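Long-range contacts in pyridoxal kinase (Lactobacillus plantarum, PDB 3H74), which probably catalyses the ATP-dependent phosphorylation of pyridoxal to pyridoxal 5'-phosphate, as a member of the ribokinase-like superfamily: residues Tyr82-Val86 against Phe120-Tyr124; Val125-Arg129 against Ala146-Gly150; Ile132-Ile138 against Ala168-Thr172. Numbering follows the deposited sequence.

Contact 1: Tyr82-Val86 against Phe120-Tyr124; sequences YVGSV and FDQDY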
loop_
_atom_site.group_PDB
_atom_site.type_symbol
_atom_site.label_atom_id
_atom_site.label_comp_id
_atom_site.label_asym_id
_atom_site.label_seq_id
_atom_site.Cartn_x
_atom_site.Cartn_y
_atom_site.Cartn_z
ATOM N N TYR A 82 -5.571 1.169 -2.832
ATOM C CA TYR A 82 -6.825 1.919 -2.906
ATOM C C TYR A 82 -7.944 1.077 -3.518
ATOM O O TYR A 82 -7.782 0.526 -4.610
ATOM C CB TYR A 82 -6.626 3.191 -3.739
ATOM C CG TYR A 82 -7.889 3.988 -3.971
ATOM C CD1 TYR A 82 -8.217 5.064 -3.152
ATOM C CD2 TYR A 82 -8.756 3.668 -5.017
ATOM C CE1 TYR A 82 -9.381 5.803 -3.369
ATOM C CE2 TYR A 82 -9.929 4.396 -5.234
ATOM C CZ TYR A 82 -10.226 5.461 -4.399
ATOM O OH TYR A 82 -11.371 6.213 -4.592
ATOM N N VAL A 83 -9.079 1.006 -2.827
ATOM C CA VAL A 83 -10.242 0.265 -3.325
ATOM C C VAL A 83 -11.311 1.250 -3.808
ATOM O O VAL A 83 -11.602 1.319 -5.007
ATOM C CB VAL A 83 -10.794 -0.740 -2.282
ATOM C CG1 VAL A 83 -12.014 -1.445 -2.832
ATOM C CG2 VAL A 83 -9.734 -1.759 -1.914
ATOM N N GLY A 84 -11.885 2.015 -2.883
ATOM C CA GLY A 84 -12.716 3.161 -3.249
ATOM C C GLY A 84 -14.193 3.090 -2.943
ATOM O O GLY A 84 -14.863 4.119 -2.973
ATOM N N SER A 85 -14.705 1.898 -2.659
ATOM C CA SER A 85 -16.107 1.755 -2.252
ATOM C C SER A 85 -16.299 0.594 -1.298
ATOM O O SER A 85 -15.510 -0.359 -1.287
ATOM C CB SER A 85 -17.014 1.586 -3.474
ATOM O OG SER A 85 -16.798 0.325 -4.089
ATOM N N VAL A 86 -17.353 0.688 -0.486
ATOM C CA VAL A 86 -17.694 -0.351 0.474
ATOM C C VAL A 86 -17.959 -1.673 -0.248
ATOM O O VAL A 86 -17.424 -2.713 0.143
ATOM C CB VAL A 86 -18.912 0.063 1.345
ATOM C CG1 VAL A 86 -19.466 -1.127 2.105
ATOM C CG2 VAL A 86 -18.529 1.179 2.316
ATOM N N PHE A 120 -14.799 9.418 1.433
ATOM C CA PHE A 120 -14.751 8.356 2.436
ATOM C C PHE A 120 -15.406 8.790 3.742
ATOM O O PHE A 120 -15.247 9.930 4.195
ATOM C CB PHE A 120 -13.308 7.919 2.717
ATOM C CG PHE A 120 -12.645 7.169 1.580
ATOM C CD1 PHE A 120 -13.390 6.561 0.565
ATOM C CD2 PHE A 120 -11.259 7.036 1.559
ATOM C CE1 PHE A 120 -12.756 5.862 -0.464
ATOM C CE2 PHE A 120 -10.619 6.340 0.541
ATOM C CZ PHE A 120 -11.367 5.747 -0.473
ATOM N N ASP A 121 -16.135 7.860 4.346
ATOM C CA ASP A 121 -16.838 8.108 5.596
ATOM C C ASP A 121 -16.641 6.940 6.561
ATOM O O ASP A 121 -15.876 6.012 6.271
ATOM C CB ASP A 121 -18.327 8.358 5.315
ATOM C CG ASP A 121 -18.975 7.235 4.507
ATOM O OD1 ASP A 121 -18.415 6.117 4.443
ATOM O OD2 ASP A 121 -20.059 7.469 3.931
ATOM N N GLN A 122 -17.336 6.970 7.698
ATOM C CA GLN A 122 -17.234 5.906 8.695
ATOM C C GLN A 122 -17.643 4.530 8.170
ATOM O O GLN A 122 -17.104 3.515 8.610
ATOM C CB GLN A 122 -18.028 6.257 9.951
ATOM C CG GLN A 122 -17.278 7.191 10.894
ATOM C CD GLN A 122 -16.133 6.502 11.625
ATOM O OE1 GLN A 122 -16.305 5.438 12.228
ATOM N NE2 GLN A 122 -14.957 7.114 11.580
ATOM N N ASP A 123 -18.592 4.503 7.238
ATOM C CA ASP A 123 -18.991 3.254 6.593
ATOM C C ASP A 123 -17.809 2.638 5.847
ATOM O O ASP A 123 -17.618 1.424 5.879
ATOM C CB ASP A 123 -20.164 3.476 5.631
ATOM C CG ASP A 123 -21.503 3.622 6.346
ATOM O OD1 ASP A 123 -21.619 3.222 7.525
ATOM O OD2 ASP A 123 -22.443 4.132 5.705
ATOM N N TYR A 124 -17.018 3.480 5.182
ATOM C CA TYR A 124 -15.848 2.990 4.457
ATOM C C TYR A 124 -14.769 2.498 5.421
ATOM O O TYR A 124 -14.131 1.478 5.160
ATOM C CB TYR A 124 -15.293 4.044 3.499
ATOM C CG TYR A 124 -14.262 3.472 2.554
ATOM C CD1 TYR A 124 -14.639 2.655 1.498
ATOM C CD2 TYR A 124 -12.906 3.729 2.733
ATOM C CE1 TYR A 124 -13.703 2.121 0.631
ATOM C CE2 TYR A 124 -11.952 3.185 1.875
ATOM C CZ TYR A 124 -12.360 2.387 0.828
ATOM O OH TYR A 124 -11.444 1.844 -0.036
HETATM O O HOH W 1 -8.846 2.140 0.250
#
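In this ribokinase-like alpha/beta fold, the loop between strand 77-80 and helix 86-98 meets the start of helix 122-131. Y82 comes first. Its CE1 lies 3.5 Å from F120 CZ. The two rings are nearly parallel, with planes at 29°, but they are slid apart and barely overlap, with centroids 5.8 Å apart. V83 packs its CB 3.5 Å from Y124 OH, while its side chain also rests on helix 86-98. G84 makes the direct polar link: its N donates to Y124 OH at 2.9 Å, nearly straight at 166°. With phi at 113°, a CB here would be jammed against the preceding carbonyl, so the turn calls for glycine. G84 O sits at the edge of the F120 ring, 3.7 Å from CE1. S85 is the N-cap of helix 86-98, where its OG caps L88 N; its own N lies 3.4 Å from Y124 CE1. V86 begins that helix and sets CG2 4.2 Å from Y124 CD1. On the second segment, D121 is the N-cap of helix 122-131, with OD1 accepting from Y124 N at 3.1 Å. Water 1 joins the loop to the tyrosine, 3.3 Å from V83 N and 2.6 Å from Y124 OH.

Contact 2: Val125-Arg129 against Ala146-Gly150; sequences VAAMR and ALLTG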
loop_
_atom_site.group_PDB
_atom_site.type_symbol
_atom_site.label_atom_id
_atom_site.label_comp_id
_atom_site.label_asym_id
_atom_site.label_seq_id
_atom_site.Cartn_x
_atom_site.Cartn_y
_atom_site.Cartn_z
ATOM N N VAL A 125 -14.591 3.203 6.540
ATOM C CA VAL A 125 -13.664 2.765 7.581
ATOM C C VAL A 125 -14.052 1.380 8.102
ATOM O O VAL A 125 -13.193 0.519 8.301
ATOM C CB VAL A 125 -13.587 3.780 8.754
ATOM C CG1 VAL A 125 -12.644 3.290 9.826
ATOM C CG2 VAL A 125 -13.108 5.137 8.250
ATOM N N ALA A 126 -15.349 1.167 8.322
ATOM C CA ALA A 126 -15.834 -0.124 8.790
ATOM C C ALA A 126 -15.559 -1.230 7.763
ATOM O O ALA A 126 -15.146 -2.334 8.125
ATOM C CB ALA A 126 -17.314 -0.047 9.130
ATOM N N ALA A 127 -15.775 -0.926 6.483
ATOM C CA ALA A 127 -15.459 -1.883 5.428
ATOM C C ALA A 127 -13.960 -2.222 5.405
ATOM O O ALA A 127 -13.577 -3.375 5.205
ATOM C CB ALA A 127 -15.913 -1.355 4.082
HETATM N N MSE A 128 -13.123 -1.214 5.639
HETATM C CA MSE A 128 -11.679 -1.413 5.672
HETATM C C MSE A 128 -11.271 -2.311 6.844
HETATM O O MSE A 128 -10.394 -3.163 6.708
HETATM C CB MSE A 128 -10.963 -0.073 5.760
HETATM C CG MSE A 128 -9.458 -0.198 5.587
HETATM SE SE MSE A 128 -8.908 -1.074 3.928
HETATM C CE MSE A 128 -9.925 0.005 2.679
ATOM N N ARG A 129 -11.930 -2.140 7.995
ATOM C CA ARG A 129 -11.633 -2.982 9.151
ATOM C C ARG A 129 -11.939 -4.458 8.838
ATOM O O ARG A 129 -11.251 -5.271 9.255
ATOM C CB ARG A 129 -12.449 -2.529 10.394
ATOM C CG ARG A 129 -12.014 -1.187 11.022
ATOM C CD ARG A 129 -12.808 -0.895 12.291
ATOM N NE ARG A 129 -12.534 0.418 12.793
ATOM C CZ ARG A 129 -13.420 1.359 12.932
ATOM N NH1 ARG A 129 -14.675 1.147 12.650
ATOM N NH2 ARG A 129 -13.067 2.499 13.397
ATOM N N ALA A 146 -5.254 5.884 13.440
ATOM C CA ALA A 146 -6.265 6.442 14.338
ATOM C C ALA A 146 -7.683 6.133 13.862
ATOM O O ALA A 146 -8.545 5.747 14.662
ATOM C CB ALA A 146 -6.064 7.939 14.502
ATOM N N LEU A 147 -7.943 6.295 12.566
ATOM C CA LEU A 147 -9.261 5.966 12.025
ATOM C C LEU A 147 -9.622 4.505 12.292
ATOM O O LEU A 147 -10.744 4.196 12.697
ATOM C CB LEU A 147 -9.342 6.270 10.531
ATOM C CG LEU A 147 -9.445 7.749 10.177
ATOM C CD1 LEU A 147 -9.068 7.912 8.713
ATOM C CD2 LEU A 147 -10.834 8.329 10.454
ATOM N N LEU A 148 -8.667 3.605 12.091
ATOM C CA LEU A 148 -8.933 2.174 12.245
ATOM C C LEU A 148 -9.192 1.770 13.694
ATOM O O LEU A 148 -10.031 0.903 13.952
ATOM C CB LEU A 148 -7.806 1.329 11.651
ATOM C CG LEU A 148 -7.689 1.373 10.127
ATOM C CD1 LEU A 148 -6.379 0.728 9.703
ATOM C CD2 LEU A 148 -8.863 0.689 9.458
ATOM N N THR A 149 -8.491 2.393 14.634
ATOM C CA THR A 149 -8.713 2.098 16.059
ATOM C C THR A 149 -9.851 2.911 16.686
ATOM O O THR A 149 -10.328 2.564 17.773
ATOM C CB THR A 149 -7.454 2.324 16.907
ATOM O OG1 THR A 149 -7.085 3.702 16.841
ATOM C CG2 THR A 149 -6.301 1.443 16.443
ATOM N N GLY A 150 -10.276 3.988 16.029
ATOM C CA GLY A 150 -11.301 4.888 16.579
ATOM C C GLY A 150 -10.770 6.045 17.415
ATOM O O GLY A 150 -11.540 6.914 17.857
#
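R129 carries the polar part of this contact. Its NE donates to L148 O at 2.8 Å, with an N-H...O angle of 166°. This is a well-aligned bond, and L148 O lies at the edge of the guanidinium, near its plane. NH2 adds a weak hydrogen bond to L147 O, 3.0 Å long but bent to 125°. L147 and L148 lie at the C-terminal end of helix 142-149, where carbonyls have few or no amides ahead of them in the helix. The arginine therefore supplies donors where the helix runs short of its own. L148 O takes a second hydrogen bond from Q169 NE2. L147 O also receives a weak bond from G150 N at 3.4 Å, and G150 N gives another weak one to A146 O at 2.8 Å. G150 has positive phi, 90°, and leaves the helix there; a CB would be jammed against the preceding carbonyl O. In the ribokinase-like fold, helices 122-131 and 142-149 are joined in sequence through strand 137-138 of the central sheet. Here the arginine of one helix reaches the C-terminal end of the other. Within helix 122-131, R129 N donates to V125 O at 3.0 Å. The rest of the contact is mostly apolar packing. M128, a selenomethionine, brings CG to 4.0 Å from L148 CD2. R129 CG lies at the same distance from L148 CD2, so the aliphatic part of the arginine also covers this leucine. V125 CG1 packs 3.6 Å from L147 O, and its CG2 is 4.5 Å from L147 CD2.

Contact 3: Ile132-Ile138 against Ala168-Thr172; sequences IQQADVI and AQLKT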
loop_
_atom_site.group_PDB
_atom_site.type_symbol
_atom_site.label_atom_id
_atom_site.label_comp_id
_atom_site.label_asym_id
_atom_site.label_seq_id
_atom_site.Cartn_x
_atom_site.Cartn_y
_atom_site.Cartn_z
ATOM N N ILE A 132 -9.006 -5.736 6.310
ATOM C CA ILE A 132 -7.692 -5.949 6.922
ATOM C C ILE A 132 -7.623 -7.164 7.849
ATOM O O ILE A 132 -6.538 -7.562 8.259
ATOM C CB ILE A 132 -7.183 -4.696 7.693
ATOM C CG1 ILE A 132 -8.062 -4.400 8.919
ATOM C CG2 ILE A 132 -7.021 -3.501 6.732
ATOM C CD1 ILE A 132 -7.540 -3.287 9.810
ATOM N N GLN A 133 -8.778 -7.745 8.178
ATOM C CA GLN A 133 -8.860 -8.742 9.256
ATOM C C GLN A 133 -7.992 -9.989 9.051
ATOM O O GLN A 133 -7.533 -10.588 10.029
ATOM C CB GLN A 133 -10.322 -9.110 9.571
ATOM C CG GLN A 133 -11.016 -10.028 8.560
ATOM C CD GLN A 133 -12.540 -9.862 8.529
ATOM O OE1 GLN A 133 -13.127 -9.156 9.356
ATOM N NE2 GLN A 133 -13.179 -10.503 7.554
ATOM N N GLN A 134 -7.752 -10.373 7.801
ATOM C CA GLN A 134 -6.898 -11.534 7.534
ATOM C C GLN A 134 -5.543 -11.177 6.908
ATOM O O GLN A 134 -4.784 -12.058 6.502
ATOM C CB GLN A 134 -7.644 -12.594 6.710
ATOM C CG GLN A 134 -8.774 -13.291 7.487
ATOM C CD GLN A 134 -8.276 -14.096 8.687
ATOM O OE1 GLN A 134 -7.396 -14.950 8.556
ATOM N NE2 GLN A 134 -8.849 -13.831 9.860
ATOM N N ALA A 135 -5.235 -9.883 6.849
ATOM C CA ALA A 135 -3.959 -9.436 6.295
ATOM C C ALA A 135 -2.806 -9.864 7.191
ATOM O O ALA A 135 -2.932 -9.861 8.419
ATOM C CB ALA A 135 -3.950 -7.927 6.142
ATOM N N ASP A 136 -1.687 -10.234 6.578
ATOM C CA ASP A 136 -0.457 -10.470 7.328
ATOM C C ASP A 136 0.204 -9.167 7.753
ATOM O O ASP A 136 0.821 -9.087 8.815
ATOM C CB ASP A 136 0.515 -11.294 6.486
ATOM C CG ASP A 136 -0.035 -12.653 6.147
ATOM O OD1 ASP A 136 -0.307 -12.926 4.964
ATOM O OD2 ASP A 136 -0.230 -13.461 7.083
ATOM N N VAL A 137 0.107 -8.157 6.896
ATOM C CA VAL A 137 0.725 -6.862 7.142
ATOM C C VAL A 137 -0.240 -5.789 6.669
ATOM O O VAL A 137 -0.796 -5.900 5.574
ATOM C CB VAL A 137 2.078 -6.721 6.384
ATOM C CG1 VAL A 137 2.662 -5.330 6.574
ATOM C CG2 VAL A 137 3.079 -7.759 6.876
ATOM N N ILE A 138 -0.443 -4.762 7.488
ATOM C CA ILE A 138 -1.144 -3.552 7.051
ATOM C C ILE A 138 -0.195 -2.368 7.151
ATOM O O ILE A 138 0.695 -2.351 8.006
ATOM C CB ILE A 138 -2.468 -3.295 7.823
ATOM C CG1 ILE A 138 -2.228 -3.074 9.321
ATOM C CG2 ILE A 138 -3.426 -4.447 7.612
ATOM C CD1 ILE A 138 -3.395 -2.390 10.032
ATOM N N ALA A 168 -4.490 -5.940 17.437
ATOM C CA ALA A 168 -5.497 -6.861 17.964
ATOM C C ALA A 168 -6.704 -7.002 17.026
ATOM O O ALA A 168 -7.472 -7.955 17.148
ATOM C CB ALA A 168 -5.925 -6.446 19.356
ATOM N N GLN A 169 -6.845 -6.059 16.088
ATOM C CA GLN A 169 -7.849 -6.102 15.013
ATOM C C GLN A 169 -7.378 -6.899 13.815
ATOM O O GLN A 169 -7.993 -6.856 12.739
ATOM C CB GLN A 169 -8.078 -4.716 14.465
ATOM C CG GLN A 169 -8.854 -3.774 15.312
ATOM C CD GLN A 169 -9.217 -2.544 14.520
ATOM O OE1 GLN A 169 -9.371 -2.606 13.294
ATOM N NE2 GLN A 169 -9.343 -1.417 15.200
ATOM N N LEU A 170 -6.241 -7.552 13.976
ATOM C CA LEU A 170 -5.685 -8.379 12.936
ATOM C C LEU A 170 -5.682 -9.809 13.446
ATOM O O LEU A 170 -5.767 -10.044 14.663
ATOM C CB LEU A 170 -4.270 -7.901 12.590
ATOM C CG LEU A 170 -4.081 -6.430 12.165
ATOM C CD1 LEU A 170 -2.609 -6.119 11.905
ATOM C CD2 LEU A 170 -4.929 -6.045 10.936
ATOM N N LYS A 171 -5.610 -10.763 12.525
ATOM C CA LYS A 171 -5.468 -12.167 12.886
ATOM C C LYS A 171 -4.200 -12.381 13.718
ATOM O O LYS A 171 -3.302 -11.531 13.738
ATOM C CB LYS A 171 -5.421 -13.035 11.629
ATOM C CG LYS A 171 -4.167 -12.829 10.796
ATOM C CD LYS A 171 -4.140 -13.730 9.592
ATOM C CE LYS A 171 -2.850 -13.538 8.831
ATOM N NZ LYS A 171 -2.843 -14.349 7.590
ATOM N N THR A 172 -4.136 -13.519 14.403
ATOM C CA THR A 172 -2.978 -13.860 15.217
ATOM C C THR A 172 -1.715 -13.900 14.349
ATOM O O THR A 172 -1.721 -14.482 13.267
ATOM C CB THR A 172 -3.178 -15.223 15.929
ATOM O OG1 THR A 172 -4.494 -15.281 16.496
ATOM C CG2 THR A 172 -2.131 -15.423 17.021
HETATM O O HOH W 2 -5.089 -9.432 9.967
#
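L170 lays its side chain over I132 and I138. Its CD2 is 4.0 Å from I132 CD1, 4.0 Å from I138 CG2 and 3.5 Å from I132 O. All three side chains are buried, and L170 also touches A176 of strand 175-176. I132 CD1 reaches 4.0 Å from Q169 OE1 as well, though the polar end of Q169 has its main partner in L148 O. The backbones come closest beside this apolar patch, with the CA atoms of Q133 and L170 4.9 Å apart. K171 N gives a weak hydrogen bond to Q133 O, 3.2 Å at 129°. The same K171 N donates to water 2 at 2.9 Å. The water lies within donating distance of I132 O (2.9 Å) and A135 O (2.7 Å), though acceptors around it outnumber its protons, so it bridges the turn and the second segment. The turn itself is closed by A135 N to I132 O, 3.0 Å. K171 then extends its chain, chi2 to chi4 all t, past Q134 and A135, with CE 3.7 Å from A135 O. Its NZ makes a salt bridge with D136 OD2 at 2.8 Å and a weak hydrogen bond to Q134 O at 3.2 Å. D136 OD1 is taken by L104 N on the neighbouring strand, so the carboxylate joins two partners. Two helix-to-strand turns meet here, one leading into strand 137-138 and the other into strand 175-176. The strands are parallel neighbours in the central sheet, as in the beta-alpha-beta architecture of the ribokinase-like fold.

From the N terminus, contact 1 comes first. It closes the excursion from the loop after strand 77-80, through helix 86-98, strand 103-106 and the small hairpin 111-116, to the start of helix 122-131. Contact 2 continues on that helix and closes the shorter loop through strand 137-138 to the end of helix 142-149. Contacts 1 and 2 run in series and touch where V86 packs on A127. Contact 3 opens inside contact 2 and closes beyond it, after helix 159-167, so these two cross. They meet through Q169, which reaches L148 O, and through L148 against I132. Together the three tie successive beta-alpha units from the middle strand 77-80 out to the edge strand 175-176.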